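Local structure of TRAP-type transporter, periplasmic component (Cupriavidus necator, 4P8B) at residues 220-225 against 292-297. The protein binds (S)-2-acetolactate and probably delivers it to a TRAP transporter as its periplasmic solute-binding component. Sequence-based numbering, arbitrary orientation.
Sequences VFAAAK and KDMEAH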
loop_
_atom_site.group_PDB
_atom_site.type_symbol
_atom_site.label_atom_id
_atom_site.label_comp_id
_atom_site.label_asym_id
_atom_site.label_seq_id
_atom_site.Cartn_x
_atom_site.Cartn_y
_atom_site.Cartn_z
ATOM N N VAL A 220 4.723 6.398 6.406
ATOM C CA VAL A 220 5.442 5.224 6.871
ATOM C C VAL A 220 6.893 5.608 7.147
ATOM O O VAL A 220 7.413 5.302 8.220
ATOM C CB VAL A 220 5.328 4.093 5.852
ATOM C CG1 VAL A 220 6.179 2.912 6.250
ATOM C CG2 VAL A 220 3.858 3.676 5.689
ATOM N N PHE A 221 7.527 6.339 6.229
ATOM C CA PHE A 221 8.888 6.858 6.448
ATOM C C PHE A 221 8.937 7.621 7.753
ATOM O O PHE A 221 9.848 7.448 8.566
ATOM C CB PHE A 221 9.246 7.774 5.259
ATOM C CG PHE A 221 10.643 8.326 5.291
ATOM C CD1 PHE A 221 10.937 9.439 6.060
ATOM C CD2 PHE A 221 11.655 7.719 4.571
ATOM C CE1 PHE A 221 12.220 9.963 6.073
ATOM C CE2 PHE A 221 12.953 8.236 4.613
ATOM C CZ PHE A 221 13.217 9.339 5.349
ATOM N N ALA A 222 7.946 8.472 7.977
ATOM C CA ALA A 222 7.918 9.318 9.171
ATOM C C ALA A 222 7.677 8.537 10.454
ATOM O O ALA A 222 8.424 8.672 11.411
ATOM C CB ALA A 222 6.874 10.410 9.021
ATOM N N ALA A 223 6.641 7.696 10.480
ATOM C CA ALA A 223 6.258 7.033 11.726
ATOM C C ALA A 223 7.258 5.954 12.099
ATOM O O ALA A 223 7.438 5.668 13.282
ATOM C CB ALA A 223 4.850 6.456 11.627
ATOM N N ALA A 224 7.918 5.361 11.113
ATOM C CA ALA A 224 8.990 4.411 11.364
ATOM C C ALA A 224 10.342 5.120 11.539
ATOM O O ALA A 224 11.347 4.454 11.784
ATOM C CB ALA A 224 9.074 3.394 10.238
ATOM N N LYS A 225 10.372 6.449 11.415
ATOM C CA LYS A 225 11.601 7.227 11.614
ATOM C C LYS A 225 12.746 6.662 10.794
ATOM O O LYS A 225 13.844 6.439 11.315
ATOM C CB LYS A 225 11.962 7.278 13.094
ATOM C CG LYS A 225 10.895 7.906 13.939
ATOM C CD LYS A 225 11.378 8.176 15.341
ATOM C CE LYS A 225 10.377 9.028 16.100
ATOM N NZ LYS A 225 9.104 8.302 16.355
ATOM N N LYS A 292 8.961 18.463 4.133
ATOM C CA LYS A 292 9.791 19.481 4.765
ATOM C C LYS A 292 10.049 19.119 6.216
ATOM O O LYS A 292 11.125 19.397 6.751
ATOM C CB LYS A 292 9.120 20.845 4.650
ATOM C CG LYS A 292 9.064 21.350 3.220
ATOM C CD LYS A 292 8.328 22.679 3.118
ATOM C CE LYS A 292 8.219 23.142 1.669
ATOM N NZ LYS A 292 7.408 24.391 1.534
ATOM N N ASP A 293 9.072 18.501 6.868
ATOM C CA ASP A 293 9.260 18.028 8.233
ATOM C C ASP A 293 10.412 17.025 8.317
ATOM O O ASP A 293 11.134 16.981 9.313
ATOM C CB ASP A 293 7.967 17.406 8.769
ATOM C CG ASP A 293 6.868 18.432 8.957
ATOM O OD1 ASP A 293 7.198 19.628 9.118
ATOM O OD2 ASP A 293 5.679 18.036 8.940
HETATM N N MSE A 294 10.582 16.218 7.281
HETATM C CA MSE A 294 11.644 15.215 7.238
HETATM C C MSE A 294 12.983 15.878 6.943
HETATM O O MSE A 294 14.001 15.508 7.525
HETATM C CB MSE A 294 11.332 14.182 6.168
HETATM C CG MSE A 294 10.079 13.403 6.431
HETATM SE SE MSE A 294 10.060 12.446 8.107
HETATM C CE MSE A 294 9.051 13.728 9.152
ATOM N N GLU A 295 12.994 16.892 6.079
ATOM C CA GLU A 295 14.224 17.664 5.870
ATOM C C GLU A 295 14.817 18.121 7.211
ATOM O O GLU A 295 16.039 18.084 7.430
ATOM C CB GLU A 295 13.972 18.883 4.978
ATOM C CG GLU A 295 13.652 18.533 3.539
ATOM C CD GLU A 295 13.138 19.725 2.751
ATOM O OE1 GLU A 295 12.860 20.792 3.355
ATOM O OE2 GLU A 295 12.999 19.577 1.521
ATOM N N ALA A 296 13.953 18.550 8.126
ATOM C CA ALA A 296 14.372 19.030 9.431
ATOM C C ALA A 296 15.090 17.956 10.257
ATOM O O ALA A 296 15.867 18.293 11.153
ATOM C CB ALA A 296 13.168 19.589 10.205
ATOM N N HIS A 297 14.864 16.688 9.938
ATOM C CA HIS A 297 15.532 15.566 10.592
ATOM C C HIS A 297 16.814 15.154 9.873
ATOM O O HIS A 297 17.406 14.114 10.169
ATOM C CB HIS A 297 14.575 14.357 10.650
ATOM C CG HIS A 297 13.497 14.493 11.678
ATOM N ND1 HIS A 297 13.741 14.347 13.025
ATOM C CD2 HIS A 297 12.172 14.749 11.559
ATOM C CE1 HIS A 297 12.612 14.507 13.694
ATOM N NE2 HIS A 297 11.647 14.763 12.829
#
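A Met-aromatic contact between the last turns of two short helices, 218-223 and 289-295, joins Phe221 and Ala222 to Met294, which is present as selenomethionine. The selenium lies at an edge of the phenyl ring, close to the ring plane: Met294 SE stands 3.7 Å from Phe221 CD1 and 3.9 Å from Phe221 CE1. From the Phe221 ring centroid to Met294 SE is 4.9 Å, along a line 86° off the ring normal, an edge approach in which the polarisable selenium meets the slightly positive C-H rim. Phenylalanine suits this place by offering a flat, apolar C-H edge; its CB bond points toward 292-297, and CG anti to the backbone N (chi1 -177°) brings the CD1-CE1 edge to the selenium. The two side chains run antiparallel, meeting along their flanks. A long, unbranched chain suits position 294 because it can fold: bends at chi2 and chi3 carry the terminal methyl over to Ala222, where Met294 CE lies 4.0 Å from Ala222 CB. With only a methyl, Ala222 lets this chain end close against its helix, Ala222 CB packing 3.9 Å from Met294 SE. No hydrogen bond crosses between the segments. In this family 7 solute-binding protein, helix 218-223 follows strand 213-216, which carries the acetolactate-binding Asn216; the side chain of Phe221 lies about 6 Å from that of Asn216 and about 10 Å from the bound acetolactate. Trp291 meets the Phe221 ring edge-to-face, adding a second contact from helix 289-295. Beyond Ala222, helix 218-223 closes in a Schellman motif with Lys225 at positive phi, while His297 stacks on Tyr227.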